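Local coordinates for protein arylesterase (Sulfolobus solfataricus, PDB 5L2P) that hydrolyses aromatic esters, p-nitrophenyl fatty acid esters and organophosphates such as paraoxon, acting as an arylesterase and paraoxonase of broad specificity, at residues V126-R137 with A164-L174; L62-I70 with I91-S102. All coordinates share one frame; numbering follows the deposited sequence.

Contact 1 of 2, residues V126-R137 with A164-L174; sequences VYDCFNAIVWAR and ATSLLARDNKL
Phe130 and Leu168 are brought together by their first torsions: the ring of Phe130 leaves its helix with CG anti to the backbone N (chi1 175°), while Leu168 sets CG anti to its carbonyl carbon, carrying CD1 back toward Val126 and Tyr127. Leu168 CB sits over one face of the Phe130 ring, 4.1 Å from its centroid, a CH-pi contact displaced toward the rim. Val134 CG2, one turn further along the same helix, covers the opposite face. At the far end of the ring, Phe130 CZ meets Asn172 ND2 at 3.6 Å, ring and amide planes inclined by 34°. A bond within its own segment fixes that amide: Asn172 ND2 donates to Leu168 O at 2.8 Å, and Asn172 N reaches the same oxygen from the other face of its carbonyl plane. Leu168 CD1 touches both Val126 CG1 (3.7 Å) and Tyr127 CE1; the side chains of Leu168 and Tyr127 cross at about a right angle. A Schellman motif ends the helix and returns Leu174 to the interface. There it splits its methyls, CD1 to Val134 CG2 at 3.7 Å and CD2 to Ile133 CG2 at 3.8 Å, with CD1 also over one face of the Arg137 guanidinium. An alanine in place of Phe130 would remove the ring between Leu168 and Val134 and would likely leave a gap beside Asn172. The axes of 126-137 and 164-171, parts of two helices flanking the sheet of the alpha/beta hydrolase fold, cross at -56°; Cys129 and Thr165 touch Phe81 in strand 77-81. No hydrogen bond spans the segments, and Thr165 OG1 bonds Leu161 O in its own helix: apolar packing round the Phe130 ring holds the pair, with Tyr127 and the Arg137 guanidinium lying on the leucines.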
loop_
_atom_site.group_PDB
_atom_site.type_symbol
_atom_site.label_atom_id
_atom_site.label_comp_id
_atom_site.label_asym_id
_atom_site.label_seq_id
_atom_site.Cartn_x
_atom_site.Cartn_y
_atom_site.Cartn_z
ATOM N N VAL A 126 27.842 18.686 -0.555
ATOM C CA VAL A 126 27.351 18.703 -1.934
ATOM C C VAL A 126 28.403 19.280 -2.864
ATOM O O VAL A 126 28.659 18.750 -3.958
ATOM C CB VAL A 126 26.049 19.510 -2.082
ATOM C CG1 VAL A 126 25.591 19.508 -3.543
ATOM C CG2 VAL A 126 24.975 18.937 -1.157
ATOM N N TYR A 127 29.006 20.378 -2.433
ATOM C CA TYR A 127 30.068 21.005 -3.232
ATOM C C TYR A 127 31.378 20.217 -3.259
ATOM O O TYR A 127 32.072 20.252 -4.284
ATOM C CB TYR A 127 30.296 22.442 -2.792
ATOM C CG TYR A 127 29.179 23.345 -3.254
ATOM C CD1 TYR A 127 28.973 23.574 -4.617
ATOM C CD2 TYR A 127 28.316 23.950 -2.343
ATOM C CE1 TYR A 127 27.933 24.373 -5.057
ATOM C CE2 TYR A 127 27.275 24.779 -2.782
ATOM C CZ TYR A 127 27.091 24.971 -4.138
ATOM O OH TYR A 127 26.092 25.765 -4.610
ATOM N N ASP A 128 31.697 19.507 -2.176
ATOM C CA ASP A 128 32.874 18.636 -2.184
ATOM C C ASP A 128 32.724 17.544 -3.228
ATOM O O ASP A 128 33.683 17.232 -3.946
ATOM C CB ASP A 128 33.127 17.964 -0.808
ATOM C CG ASP A 128 33.812 18.886 0.190
ATOM O OD1 ASP A 128 34.113 20.050 -0.136
ATOM O OD2 ASP A 128 34.005 18.455 1.335
ATOM N N CYS A 129 31.522 16.952 -3.296
ATOM C CA CYS A 129 31.277 15.878 -4.240
ATOM C C CYS A 129 31.269 16.421 -5.657
ATOM O O CYS A 129 31.780 15.768 -6.566
ATOM C CB CYS A 129 29.975 15.173 -3.924
ATOM S SG CYS A 129 29.971 14.149 -2.417
ATOM N N PHE A 130 30.729 17.622 -5.849
ATOM C CA PHE A 130 30.624 18.186 -7.196
ATOM C C PHE A 130 31.996 18.568 -7.706
ATOM O O PHE A 130 32.318 18.282 -8.860
ATOM C CB PHE A 130 29.662 19.378 -7.232
ATOM C CG PHE A 130 29.606 20.085 -8.556
ATOM C CD1 PHE A 130 28.979 19.494 -9.640
ATOM C CD2 PHE A 130 30.156 21.369 -8.711
ATOM C CE1 PHE A 130 28.884 20.162 -10.860
ATOM C CE2 PHE A 130 30.077 22.035 -9.933
ATOM C CZ PHE A 130 29.448 21.433 -11.015
ATOM N N ASN A 131 32.809 19.204 -6.860
ATOM C CA ASN A 131 34.224 19.519 -7.206
ATOM C C ASN A 131 35.055 18.292 -7.541
ATOM O O ASN A 131 35.933 18.357 -8.393
ATOM C CB ASN A 131 34.934 20.342 -6.109
ATOM C CG ASN A 131 34.369 21.757 -5.995
ATOM O OD1 ASN A 131 33.816 22.313 -6.960
ATOM N ND2 ASN A 131 34.468 22.332 -4.803
ATOM N N ALA A 132 34.789 17.172 -6.873
ATOM C CA ALA A 132 35.451 15.901 -7.224
ATOM C C ALA A 132 35.052 15.412 -8.649
ATOM O O ALA A 132 35.879 14.866 -9.360
ATOM C CB ALA A 132 35.155 14.856 -6.175
ATOM N N ILE A 133 33.807 15.632 -9.062
ATOM C CA ILE A 133 33.371 15.293 -10.440
ATOM C C ILE A 133 34.060 16.190 -11.464
ATOM O O ILE A 133 34.534 15.711 -12.493
ATOM C CB ILE A 133 31.840 15.439 -10.625
ATOM C CG1 ILE A 133 31.083 14.468 -9.736
ATOM C CG2 ILE A 133 31.398 15.249 -12.090
ATOM C CD1 ILE A 133 29.606 14.784 -9.704
ATOM N N VAL A 134 34.102 17.489 -11.170
ATOM C CA VAL A 134 34.802 18.441 -12.026
ATOM C C VAL A 134 36.292 18.094 -12.132
ATOM O O VAL A 134 36.851 18.129 -13.211
ATOM C CB VAL A 134 34.642 19.881 -11.489
ATOM C CG1 VAL A 134 35.530 20.874 -12.223
ATOM C CG2 VAL A 134 33.189 20.294 -11.554
ATOM N N TRP A 135 36.917 17.722 -11.014
ATOM C CA TRP A 135 38.339 17.268 -11.022
ATOM C C TRP A 135 38.538 16.060 -11.912
ATOM O O TRP A 135 39.458 16.028 -12.688
ATOM C CB TRP A 135 38.817 16.961 -9.595
ATOM C CG TRP A 135 40.179 16.442 -9.519
ATOM C CD1 TRP A 135 41.297 17.175 -9.383
ATOM C CD2 TRP A 135 40.599 15.070 -9.610
ATOM N NE1 TRP A 135 42.399 16.360 -9.397
ATOM C CE2 TRP A 135 42.000 15.062 -9.522
ATOM C CE3 TRP A 135 39.934 13.861 -9.777
ATOM C CZ2 TRP A 135 42.758 13.895 -9.583
ATOM C CZ3 TRP A 135 40.694 12.689 -9.881
ATOM C CH2 TRP A 135 42.093 12.715 -9.765
ATOM N N ALA A 136 37.672 15.064 -11.799
ATOM C CA ALA A 136 37.761 13.848 -12.630
ATOM C C ALA A 136 37.630 14.158 -14.117
ATOM O O ALA A 136 38.343 13.570 -14.956
ATOM C CB ALA A 136 36.675 12.865 -12.228
ATOM N N ARG A 137 36.707 15.064 -14.453
ATOM C CA ARG A 137 36.519 15.462 -15.854
ATOM C C ARG A 137 37.741 16.207 -16.373
ATOM O O ARG A 137 38.190 15.951 -17.480
ATOM C CB ARG A 137 35.270 16.336 -16.016
ATOM C CG ARG A 137 34.911 16.596 -17.439
ATOM C CD ARG A 137 33.898 17.708 -17.525
ATOM N NE ARG A 137 34.495 18.983 -17.153
ATOM C CZ ARG A 137 33.839 20.136 -17.209
ATOM N NH1 ARG A 137 32.565 20.153 -17.614
ATOM N NH2 ARG A 137 34.451 21.270 -16.855
ATOM N N ALA A 164 21.534 15.701 -5.654
ATOM C CA ALA A 164 21.923 17.120 -5.508
ATOM C C ALA A 164 22.964 17.530 -6.557
ATOM O O ALA A 164 22.886 18.592 -7.132
ATOM C CB ALA A 164 22.445 17.382 -4.102
ATOM N N THR A 165 23.949 16.670 -6.761
ATOM C CA THR A 165 24.983 16.829 -7.761
ATOM C C THR A 165 24.462 16.957 -9.162
ATOM O O THR A 165 25.055 17.643 -9.980
ATOM C CB THR A 165 25.832 15.545 -7.750
ATOM O OG1 THR A 165 26.638 15.528 -6.560
ATOM C CG2 THR A 165 26.701 15.378 -8.958
ATOM N N SER A 166 23.429 16.192 -9.466
ATOM C CA SER A 166 22.827 16.203 -10.803
ATOM C C SER A 166 22.202 17.563 -11.107
ATOM O O SER A 166 22.230 18.015 -12.243
ATOM C CB SER A 166 21.747 15.136 -10.909
ATOM O OG SER A 166 22.310 13.842 -10.895
ATOM N N LEU A 167 21.647 18.206 -10.085
ATOM C CA LEU A 167 21.097 19.545 -10.237
ATOM C C LEU A 167 22.162 20.598 -10.471
ATOM O O LEU A 167 21.966 21.510 -11.298
ATOM C CB LEU A 167 20.295 19.934 -8.997
ATOM C CG LEU A 167 19.056 19.087 -8.674
ATOM C CD1 LEU A 167 18.431 19.526 -7.346
ATOM C CD2 LEU A 167 18.080 19.248 -9.819
ATOM N N LEU A 168 23.283 20.493 -9.742
ATOM C CA LEU A 168 24.435 21.354 -9.969
ATOM C C LEU A 168 25.040 21.091 -11.336
ATOM O O LEU A 168 25.517 22.019 -11.999
ATOM C CB LEU A 168 25.507 21.122 -8.918
ATOM C CG LEU A 168 25.248 21.695 -7.537
ATOM C CD1 LEU A 168 26.404 21.379 -6.618
ATOM C CD2 LEU A 168 25.082 23.193 -7.606
ATOM N N ALA A 169 25.044 19.829 -11.748
ATOM C CA ALA A 169 25.635 19.457 -13.030
ATOM C C ALA A 169 24.857 20.111 -14.155
ATOM O O ALA A 169 25.432 20.606 -15.115
ATOM C CB ALA A 169 25.635 17.945 -13.216
ATOM N N ARG A 170 23.535 20.138 -14.001
ATOM C CA ARG A 170 22.655 20.759 -14.974
ATOM C C ARG A 170 22.808 22.276 -14.992
ATOM O O ARG A 170 22.884 22.870 -16.053
ATOM C CB ARG A 170 21.205 20.374 -14.699
ATOM C CG ARG A 170 20.247 20.872 -15.751
ATOM C CD ARG A 170 18.818 20.535 -15.372
ATOM N NE ARG A 170 18.406 21.248 -14.168
ATOM C CZ ARG A 170 17.275 21.028 -13.514
ATOM N NH1 ARG A 170 16.433 20.083 -13.905
ATOM N NH2 ARG A 170 16.991 21.742 -12.443
ATOM N N ASP A 171 22.851 22.905 -13.819
ATOM C CA ASP A 171 23.111 24.357 -13.711
ATOM C C ASP A 171 24.377 24.779 -14.434
ATOM O O ASP A 171 24.410 25.798 -15.111
ATOM C CB ASP A 171 23.264 24.779 -12.244
ATOM C CG ASP A 171 21.947 24.723 -11.450
ATOM O OD1 ASP A 171 20.857 24.538 -12.060
ATOM O OD2 ASP A 171 22.017 24.867 -10.200
ATOM N N ASN A 172 25.433 23.996 -14.263
ATOM C CA ASN A 172 26.749 24.320 -14.804
ATOM C C ASN A 172 27.018 23.682 -16.155
ATOM O O ASN A 172 28.140 23.736 -16.637
ATOM C CB ASN A 172 27.811 23.900 -13.787
ATOM C CG ASN A 172 27.751 24.740 -12.557
ATOM O OD1 ASN A 172 28.199 25.869 -12.571
ATOM N ND2 ASN A 172 27.163 24.221 -11.508
ATOM N N LYS A 173 25.994 23.073 -16.747
ATOM C CA LYS A 173 26.098 22.413 -18.048
ATOM C C LYS A 173 27.214 21.355 -18.105
ATOM O O LYS A 173 27.862 21.164 -19.136
ATOM C CB LYS A 173 26.283 23.454 -19.148
ATOM C CG LYS A 173 25.337 24.639 -19.019
ATOM C CD LYS A 173 25.588 25.653 -20.126
ATOM C CE LYS A 173 27.004 26.242 -20.109
ATOM N NZ LYS A 173 27.102 27.394 -21.035
ATOM N N LEU A 174 27.415 20.664 -16.990
ATOM C CA LEU A 174 28.331 19.538 -16.927
ATOM C C LEU A 174 27.524 18.269 -17.237
ATOM O O LEU A 174 26.526 17.976 -16.572
ATOM C CB LEU A 174 28.970 19.472 -15.533
ATOM C CG LEU A 174 30.063 18.415 -15.281
ATOM C CD1 LEU A 174 31.036 18.892 -14.207
ATOM C CD2 LEU A 174 29.523 17.057 -14.857
#

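Contact 2 of 2, residues L62-I70 with I91-S102; sequences LPIRIYSPI and IETEDAISRILS
Tyr67 reaches from the strand to the helix with its ring face under Ser98 and its hydroxyl at Asp95. Ser98 CB stands over one face, 3.6 Å from the ring centroid and displaced toward the rim, a CH-pi contact, while Ser98 OG is bonded to His80 ND1. Tyr67 OH donates to Asp95 OD1 at 2.6 Å; the oxygen lies at the ring's edge, near its plane, but the hydroxyl comes to it from above the carboxylate plane, the two planes 48° apart. Asp95 reaches there with CG anti to the backbone N (chi1 -178°). Its OD2 takes Arg99 NE in a 2.7 Å salt bridge, on the syn side but tilted out of the carboxylate plane, with OD2 close to the guanidinium plane; Arg99 NH1 is bonded to Asp45 O. Arg99 CG comes against Tyr67 CE2, the two side chains crossing at about a right angle. Arg65, two residues before Tyr67 on the same side of the strand, bends at chi3 and gives NH2 to Glu92 OE2 in a 2.8 Å salt bridge, the planes 68° apart; its NH1 pairs with Asp52 on strand 49-56. Arg65 NE and Asp95 OD1 form a long ion pair at 3.8 Å, of charges alone, as the oxygen lies well out of the guanidinium plane. At that group's edge Ile91 CG2 approaches NE to 3.4 Å. Where strand gives way to loop, Pro69 CB rests on Ser102 OG at 3.5 Å, the hydroxyl being bonded to Cys107 O. Tyr67 and Ile91 carry the packing of 91-102 on this strand of the hydrolase sheet, beside a network of Arg65, Glu92, Asp95 and Arg99. With Arg99 bridged to it, Arg65 at longer range and the Tyr67 proton bonded to it, the Asp95 carboxylate is likely to be stabilised as the anion.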
loop_
_atom_site.group_PDB
_atom_site.type_symbol
_atom_site.label_atom_id
_atom_site.label_comp_id
_atom_site.label_asym_id
_atom_site.label_seq_id
_atom_site.Cartn_x
_atom_site.Cartn_y
_atom_site.Cartn_z
ATOM N N LEU A 62 40.900 17.223 -0.427
ATOM C CA LEU A 62 39.813 16.229 -0.428
ATOM C C LEU A 62 40.331 14.834 -0.770
ATOM O O LEU A 62 40.766 14.606 -1.890
ATOM C CB LEU A 62 38.731 16.649 -1.421
ATOM C CG LEU A 62 37.576 15.708 -1.743
ATOM C CD1 LEU A 62 36.850 15.407 -0.465
ATOM C CD2 LEU A 62 36.646 16.400 -2.744
ATOM N N PRO A 63 40.298 13.903 0.198
ATOM C CA PRO A 63 40.859 12.578 -0.092
ATOM C C PRO A 63 39.953 11.767 -1.042
ATOM O O PRO A 63 38.745 11.807 -0.916
ATOM C CB PRO A 63 40.950 11.894 1.291
ATOM C CG PRO A 63 40.674 12.958 2.278
ATOM C CD PRO A 63 39.856 14.024 1.594
ATOM N N ILE A 64 40.566 11.044 -1.968
ATOM C CA ILE A 64 39.867 10.118 -2.820
ATOM C C ILE A 64 40.612 8.798 -2.924
ATOM O O ILE A 64 41.784 8.723 -2.608
ATOM C CB ILE A 64 39.655 10.697 -4.245
ATOM C CG1 ILE A 64 40.979 11.057 -4.883
ATOM C CG2 ILE A 64 38.780 11.936 -4.178
ATOM C CD1 ILE A 64 40.831 11.381 -6.370
ATOM N N ARG A 65 39.896 7.754 -3.353
ATOM C CA ARG A 65 40.519 6.480 -3.668
ATOM C C ARG A 65 40.078 6.094 -5.086
ATOM O O ARG A 65 38.899 6.075 -5.396
ATOM C CB ARG A 65 40.102 5.414 -2.673
ATOM C CG ARG A 65 40.927 4.117 -2.802
ATOM C CD ARG A 65 40.502 2.995 -1.833
ATOM N NE ARG A 65 40.530 3.344 -0.424
ATOM C CZ ARG A 65 41.584 3.249 0.352
ATOM N NH1 ARG A 65 42.727 2.803 -0.139
ATOM N NH2 ARG A 65 41.488 3.601 1.620
ATOM N N ILE A 66 41.046 5.793 -5.942
ATOM C CA ILE A 66 40.793 5.347 -7.299
ATOM C C ILE A 66 40.897 3.825 -7.369
ATOM O O ILE A 66 41.958 3.260 -7.017
ATOM C CB ILE A 66 41.838 5.861 -8.309
ATOM C CG1 ILE A 66 42.241 7.330 -8.066
ATOM C CG2 ILE A 66 41.324 5.655 -9.731
ATOM C CD1 ILE A 66 41.062 8.277 -7.836
ATOM N N TYR A 67 39.808 3.180 -7.843
ATOM C CA TYR A 67 39.787 1.725 -8.017
ATOM C C TYR A 67 39.924 1.363 -9.471
ATOM O O TYR A 67 39.180 1.858 -10.281
ATOM C CB TYR A 67 38.502 1.134 -7.489
ATOM C CG TYR A 67 38.225 1.380 -6.033
ATOM C CD1 TYR A 67 37.736 2.600 -5.580
ATOM C CD2 TYR A 67 38.415 0.399 -5.110
ATOM C CE1 TYR A 67 37.475 2.808 -4.224
ATOM C CE2 TYR A 67 38.188 0.610 -3.765
ATOM C CZ TYR A 67 37.704 1.812 -3.337
ATOM O OH TYR A 67 37.396 2.027 -2.026
ATOM N N SER A 68 40.868 0.483 -9.793
ATOM C CA SER A 68 40.974 -0.070 -11.125
ATOM C C SER A 68 40.488 -1.498 -11.094
ATOM O O SER A 68 40.892 -2.236 -10.218
ATOM C CB SER A 68 42.410 -0.076 -11.592
ATOM O OG SER A 68 42.957 1.207 -11.530
ATOM N N PRO A 69 39.615 -1.889 -12.051
ATOM C CA PRO A 69 39.015 -3.219 -12.010
ATOM C C PRO A 69 40.000 -4.328 -12.343
ATOM O O PRO A 69 41.058 -4.068 -12.877
ATOM C CB PRO A 69 37.913 -3.135 -13.078
ATOM C CG PRO A 69 38.427 -2.159 -14.052
ATOM C CD PRO A 69 39.157 -1.133 -13.227
ATOM N N ILE A 70 39.643 -5.559 -12.007
ATOM C CA ILE A 70 40.413 -6.738 -12.379
ATOM C C ILE A 70 40.566 -6.799 -13.887
ATOM O O ILE A 70 41.643 -7.067 -14.390
ATOM C CB ILE A 70 39.717 -8.051 -11.908
ATOM C CG1 ILE A 70 39.738 -8.171 -10.386
ATOM C CG2 ILE A 70 40.393 -9.280 -12.482
ATOM C CD1 ILE A 70 41.119 -8.409 -9.779
ATOM N N ILE A 91 35.262 6.472 2.719
ATOM C CA ILE A 91 35.751 5.565 1.706
ATOM C C ILE A 91 35.947 4.139 2.239
ATOM O O ILE A 91 35.654 3.180 1.541
ATOM C CB ILE A 91 37.078 6.071 1.126
ATOM C CG1 ILE A 91 36.842 7.378 0.372
ATOM C CG2 ILE A 91 37.665 5.068 0.136
ATOM C CD1 ILE A 91 38.094 8.199 0.174
ATOM N N GLU A 92 36.415 4.001 3.478
ATOM C CA GLU A 92 36.633 2.671 4.050
ATOM C C GLU A 92 35.325 1.913 4.297
ATOM O O GLU A 92 35.245 0.699 4.155
ATOM C CB GLU A 92 37.407 2.802 5.378
ATOM C CG GLU A 92 38.814 3.347 5.197
ATOM C CD GLU A 92 39.790 2.341 4.546
ATOM O OE1 GLU A 92 39.422 1.150 4.331
ATOM O OE2 GLU A 92 40.942 2.739 4.228
ATOM N N THR A 93 34.302 2.643 4.706
ATOM C CA THR A 93 33.025 2.010 5.078
ATOM C C THR A 93 32.274 1.411 3.882
ATOM O O THR A 93 31.566 0.424 4.049
ATOM C CB THR A 93 32.085 2.993 5.809
ATOM O OG1 THR A 93 31.771 4.080 4.938
ATOM C CG2 THR A 93 32.731 3.490 7.106
ATOM N N GLU A 94 32.440 2.009 2.708
ATOM C CA GLU A 94 31.880 1.475 1.494
ATOM C C GLU A 94 32.947 1.013 0.492
ATOM O O GLU A 94 32.703 0.930 -0.717
ATOM C CB GLU A 94 30.927 2.519 0.877
ATOM C CG GLU A 94 29.630 2.613 1.670
ATOM C CD GLU A 94 28.598 3.568 1.081
ATOM O OE1 GLU A 94 28.596 3.817 -0.156
ATOM O OE2 GLU A 94 27.775 4.080 1.876
ATOM N N ASP A 95 34.127 0.670 0.995
ATOM C CA ASP A 95 35.224 0.152 0.156
ATOM C C ASP A 95 34.821 -1.122 -0.588
ATOM O O ASP A 95 35.110 -1.281 -1.766
ATOM C CB ASP A 95 36.447 -0.083 1.039
ATOM C CG ASP A 95 37.665 -0.571 0.249
ATOM O OD1 ASP A 95 38.393 0.244 -0.341
ATOM O OD2 ASP A 95 37.903 -1.794 0.213
ATOM N N ALA A 96 34.165 -2.030 0.120
ATOM C CA ALA A 96 33.714 -3.318 -0.445
ATOM C C ALA A 96 32.696 -3.130 -1.583
ATOM O O ALA A 96 32.717 -3.899 -2.561
ATOM C CB ALA A 96 33.113 -4.225 0.640
ATOM N N ILE A 97 31.845 -2.108 -1.455
ATOM C CA ILE A 97 30.915 -1.762 -2.523
ATOM C C ILE A 97 31.648 -1.261 -3.762
ATOM O O ILE A 97 31.311 -1.670 -4.890
ATOM C CB ILE A 97 29.867 -0.738 -2.107
ATOM C CG1 ILE A 97 29.072 -1.249 -0.885
ATOM C CG2 ILE A 97 28.895 -0.482 -3.258
ATOM C CD1 ILE A 97 28.464 -2.646 -1.009
ATOM N N SER A 98 32.641 -0.387 -3.548
ATOM C CA SER A 98 33.388 0.194 -4.652
ATOM C C SER A 98 34.101 -0.864 -5.456
ATOM O O SER A 98 34.182 -0.756 -6.669
ATOM C CB SER A 98 34.400 1.206 -4.146
ATOM O OG SER A 98 33.807 2.183 -3.298
ATOM N N ARG A 99 34.645 -1.866 -4.764
ATOM C CA ARG A 99 35.371 -2.970 -5.403
ATOM C C ARG A 99 34.456 -3.824 -6.270
ATOM O O ARG A 99 34.789 -4.126 -7.408
ATOM C CB ARG A 99 36.034 -3.889 -4.360
ATOM C CG ARG A 99 37.190 -3.260 -3.665
ATOM C CD ARG A 99 37.443 -3.869 -2.274
ATOM N NE ARG A 99 38.732 -3.460 -1.770
ATOM C CZ ARG A 99 39.883 -3.965 -2.188
ATOM N NH1 ARG A 99 39.920 -4.924 -3.077
ATOM N NH2 ARG A 99 41.030 -3.533 -1.686
ATOM N N ILE A 100 33.320 -4.244 -5.714
ATOM C CA ILE A 100 32.339 -5.015 -6.478
ATOM C C ILE A 100 31.808 -4.188 -7.654
ATOM O O ILE A 100 31.600 -4.719 -8.754
ATOM C CB ILE A 100 31.169 -5.466 -5.615
ATOM C CG1 ILE A 100 31.646 -6.431 -4.527
ATOM C CG2 ILE A 100 30.109 -6.175 -6.451
ATOM C CD1 ILE A 100 30.654 -6.576 -3.381
ATOM N N LEU A 101 31.606 -2.888 -7.439
ATOM C CA LEU A 101 31.033 -2.034 -8.469
ATOM C C LEU A 101 31.976 -1.876 -9.645
ATOM O O LEU A 101 31.562 -1.973 -10.826
ATOM C CB LEU A 101 30.647 -0.665 -7.893
ATOM C CG LEU A 101 29.945 0.314 -8.863
ATOM C CD1 LEU A 101 28.589 -0.176 -9.353
ATOM C CD2 LEU A 101 29.823 1.635 -8.145
ATOM N N SER A 102 33.233 -1.642 -9.312
ATOM C CA SER A 102 34.309 -1.525 -10.297
ATOM C C SER A 102 34.437 -2.782 -11.165
ATOM O O SER A 102 34.565 -2.698 -12.371
ATOM C CB SER A 102 35.643 -1.245 -9.569
ATOM O OG SER A 102 36.717 -1.044 -10.484
#

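Contacts 1 and 2 lie on opposite faces of the central sheet, their centres 19 Å apart, and meet through strand 61-68. Arg65 and Tyr67 point to helix 95-105, whereas Ile64 packs the other way, its CD1 3.7 Å from Trp135 CZ3 on helix 124-138; Leu62 CD2 lies 4.0 Å from Ala132 CB. Both contacts lie away from the active site, but each is tied to it through the chain or a bond. Helix 157-171 of contact 1 follows the turn that carries Ser156, the inferred nucleophile. In segment 91-102, Glu94, at the N-cap position, bonds His80 NE2 through OE1 and Gly83 N through OE2; Gly83 belongs to the motif assigned by similarity to the oxyanion hole.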